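Local structure of uncharacterized conserved protein (Sinorhizobium meliloti, 4EZB) at residues V123-K128 with E268-N273. The protein is of unknown function but probably acts as an oxidoreductase, with a Rossmann-like sheet region joined to a largely helical one. Numbering follows the deposited sequence.
Sequences VGPDTK and ESFGLN
P125, the first residue of helix 125-136, meets S269 and F270 with the corner of its ring, bringing the sheet-bearing part of the chain against the turn that follows helix 238-268. Proline suits this place because a first helical turn needs no amide donor there; the turn closes instead through K128 N to the O of G124, the N-cap residue.

S269 can be followed outward. Its CB, directed at the helix start, comes within 3.8 Å of D126 OD2. One bond further, OG lies 3.7 Å from the same oxygen and 4.1 Å from P125 CG. OG also sits over the centre of the F270 ring, 4.1 Å above its plane, and donates its hydrogen bond to T266 O in the last turn of helix 238-268, not to D126. D126, second in its helix, accepts a weak bond at OD1 from T127 N (3.2 Å), while OD2 faces S269; an acidic side chain suits a helix start, whose dipole it probably eases.

The F270 side chain, with CG anti to the carbonyl carbon (chi1 -66°), brings CZ to 4.2 Å from P125 CG; the two side chains cross at about a right angle. Both also touch helix 190-218, through S193. G271, whose positive phi of 79° favours glycine, ends the type I turn begun at E268, and F270 O accepts a hydrogen bond from R218 of the second subunit.

With 109 Å² buried, the chemistry implies a small contact of loose van der Waals approaches, S269 OG and D126 OD1 each bonding on their own side.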
ATOM      1  N   VAL A 123       3.645   6.332  23.065  1.00 42.39           N
ATOM      2  CA  VAL A 123       3.736   4.896  23.301  1.00 40.91           C
ATOM      3  C   VAL A 123       2.501   4.183  22.742  1.00 41.51           C
ATOM      4  O   VAL A 123       1.514   4.834  22.405  1.00 40.61           O
ATOM      5  CB  VAL A 123       3.996   4.582  24.799  1.00 39.70           C
ATOM      6  CG1 VAL A 123       5.376   5.082  25.221  1.00 35.07           C
ATOM      7  CG2 VAL A 123       2.916   5.186  25.707  1.00 41.16           C
ATOM      8  N   GLY A 124       2.566   2.861  22.605  1.00 40.61           N
ATOM      9  CA  GLY A 124       1.446   2.111  22.053  1.00 42.63           C
ATOM     10  C   GLY A 124       0.391   1.837  23.107  1.00 45.10           C
ATOM     11  O   GLY A 124       0.645   2.108  24.275  1.00 45.87           O
ATOM     12  N   PRO A 125      -0.791   1.286  22.703  1.00 45.46           N
ATOM     13  CA  PRO A 125      -1.926   1.047  23.609  1.00 47.29           C
ATOM     14  C   PRO A 125      -1.600   0.101  24.758  1.00 45.85           C
ATOM     15  O   PRO A 125      -2.229   0.162  25.808  1.00 48.52           O
ATOM     16  CB  PRO A 125      -2.997   0.422  22.698  1.00 47.42           C
ATOM     17  CG  PRO A 125      -2.253  -0.057  21.502  1.00 46.69           C
ATOM     18  CD  PRO A 125      -1.155   0.952  21.316  1.00 44.65           C
ATOM     19  N   ASP A 126      -0.626  -0.764  24.534  1.00 47.37           N
ATOM     20  CA  ASP A 126      -0.105  -1.713  25.527  1.00 51.41           C
ATOM     21  C   ASP A 126       0.453  -1.000  26.765  1.00 49.37           C
ATOM     22  O   ASP A 126      -0.014  -1.236  27.900  1.00 49.64           O
ATOM     23  CB  ASP A 126       0.993  -2.543  24.852  1.00 59.78           C
ATOM     24  CG  ASP A 126       1.649  -1.783  23.675  1.00 67.36           C
ATOM     25  OD1 ASP A 126       2.749  -1.224  23.874  1.00 63.93           O
ATOM     26  OD2 ASP A 126       1.034  -1.701  22.569  1.00 70.34           O
ATOM     27  N   THR A 127       1.440  -0.132  26.534  1.00 45.21           N
ATOM     28  CA  THR A 127       2.005   0.749  27.562  1.00 44.16           C
ATOM     29  C   THR A 127       0.963   1.704  28.148  1.00 40.02           C
ATOM     30  O   THR A 127       0.934   1.932  29.357  1.00 38.58           O
ATOM     31  CB  THR A 127       3.179   1.583  27.008  1.00 46.65           C
ATOM     32  OG1 THR A 127       4.065   0.724  26.289  1.00 52.27           O
ATOM     33  CG2 THR A 127       3.964   2.238  28.142  1.00 44.52           C
ATOM     34  N   LYS A 128       0.105   2.254  27.300  1.00 37.19           N
ATOM     35  CA  LYS A 128      -0.985   3.102  27.786  1.00 36.72           C
ATOM     36  C   LYS A 128      -1.824   2.341  28.809  1.00 38.92           C
ATOM     37  O   LYS A 128      -2.259   2.924  29.806  1.00 37.34           O
ATOM     38  CB  LYS A 128      -1.920   3.538  26.656  1.00 34.77           C
ATOM     39  CG  LYS A 128      -1.327   4.471  25.609  1.00 36.06           C
ATOM     40  CD  LYS A 128      -0.804   5.798  26.164  1.00 34.28           C
ATOM     41  CE  LYS A 128      -0.690   6.783  25.008  1.00 33.52           C
ATOM     42  NZ  LYS A 128      -0.269   8.119  25.497  1.00 33.85           N
ATOM     43  N   GLU A 268       0.425  -5.955  16.125  1.00 55.76           N
ATOM     44  CA  GLU A 268       0.789  -7.227  16.724  1.00 59.77           C
ATOM     45  C   GLU A 268       0.150  -7.353  18.098  1.00 62.87           C
ATOM     46  O   GLU A 268      -0.381  -8.412  18.444  1.00 65.42           O
ATOM     47  CB  GLU A 268       2.305  -7.374  16.793  1.00 64.39           C
ATOM     48  CG  GLU A 268       2.898  -7.891  15.490  1.00 73.61           C
ATOM     49  CD  GLU A 268       4.383  -7.625  15.358  1.00 79.64           C
ATOM     50  OE1 GLU A 268       5.070  -7.479  16.396  1.00 78.52           O
ATOM     51  OE2 GLU A 268       4.859  -7.558  14.204  1.00 82.74           O
ATOM     52  N   SER A 269       0.170  -6.252  18.852  1.00 64.16           N
ATOM     53  CA  SER A 269      -0.411  -6.202  20.193  1.00 64.38           C
ATOM     54  C   SER A 269      -1.893  -6.595  20.206  1.00 63.30           C
ATOM     55  O   SER A 269      -2.435  -6.918  21.259  1.00 67.52           O
ATOM     56  CB  SER A 269      -0.184  -4.818  20.846  1.00 60.84           C
ATOM     57  OG  SER A 269      -1.265  -3.921  20.618  1.00 59.45           O
ATOM     58  N   PHE A 270      -2.539  -6.570  19.039  1.00 61.74           N
ATOM     59  CA  PHE A 270      -3.955  -6.967  18.922  1.00 60.66           C
ATOM     60  C   PHE A 270      -4.178  -8.419  18.511  1.00 60.26           C
ATOM     61  O   PHE A 270      -5.311  -8.799  18.190  1.00 57.05           O
ATOM     62  CB  PHE A 270      -4.703  -6.064  17.929  1.00 61.70           C
ATOM     63  CG  PHE A 270      -4.833  -4.638  18.375  1.00 61.90           C
ATOM     64  CD1 PHE A 270      -5.311  -4.328  19.649  1.00 63.76           C
ATOM     65  CD2 PHE A 270      -4.510  -3.598  17.503  1.00 60.88           C
ATOM     66  CE1 PHE A 270      -5.432  -3.009  20.055  1.00 65.91           C
ATOM     67  CE2 PHE A 270      -4.634  -2.281  17.904  1.00 58.38           C
ATOM     68  CZ  PHE A 270      -5.101  -1.986  19.173  1.00 59.61           C
ATOM     69  N   GLY A 271      -3.107  -9.219  18.517  1.00 62.29           N
ATOM     70  CA  GLY A 271      -3.160 -10.602  18.043  1.00 59.70           C
ATOM     71  C   GLY A 271      -3.119 -10.747  16.526  1.00 60.91           C
ATOM     72  O   GLY A 271      -3.426 -11.809  15.991  1.00 60.76           O
ATOM     73  N   LEU A 272      -2.753  -9.680  15.820  1.00 60.14           N
ATOM     74  CA  LEU A 272      -2.679  -9.724  14.356  1.00 57.86           C
ATOM     75  C   LEU A 272      -1.240  -9.690  13.866  1.00 58.66           C
ATOM     76  O   LEU A 272      -0.412  -8.953  14.404  1.00 61.25           O
ATOM     77  CB  LEU A 272      -3.451  -8.554  13.718  1.00 53.93           C
ATOM     78  CG  LEU A 272      -4.977  -8.480  13.821  1.00 50.92           C
ATOM     79  CD1 LEU A 272      -5.519  -7.174  13.227  1.00 46.63           C
ATOM     80  CD2 LEU A 272      -5.610  -9.682  13.149  1.00 48.67           C
ATOM     81  N   ASN A 273      -0.950 -10.488  12.840  1.00 57.81           N
ATOM     82  CA  ASN A 273       0.286 -10.346  12.075  1.00 54.93           C
ATOM     83  C   ASN A 273       0.321  -8.996  11.357  1.00 50.43           C
ATOM     84  O   ASN A 273      -0.712  -8.495  10.906  1.00 48.51           O
ATOM     85  CB  ASN A 273       0.445 -11.507  11.091  1.00 57.73           C
ATOM     86  CG  ASN A 273       0.669 -12.830  11.798  1.00 60.79           C
ATOM     87  OD1 ASN A 273       1.323 -12.885  12.836  1.00 65.98           O
ATOM     88  ND2 ASN A 273       0.117 -13.894  11.249  1.00 60.11           N
TER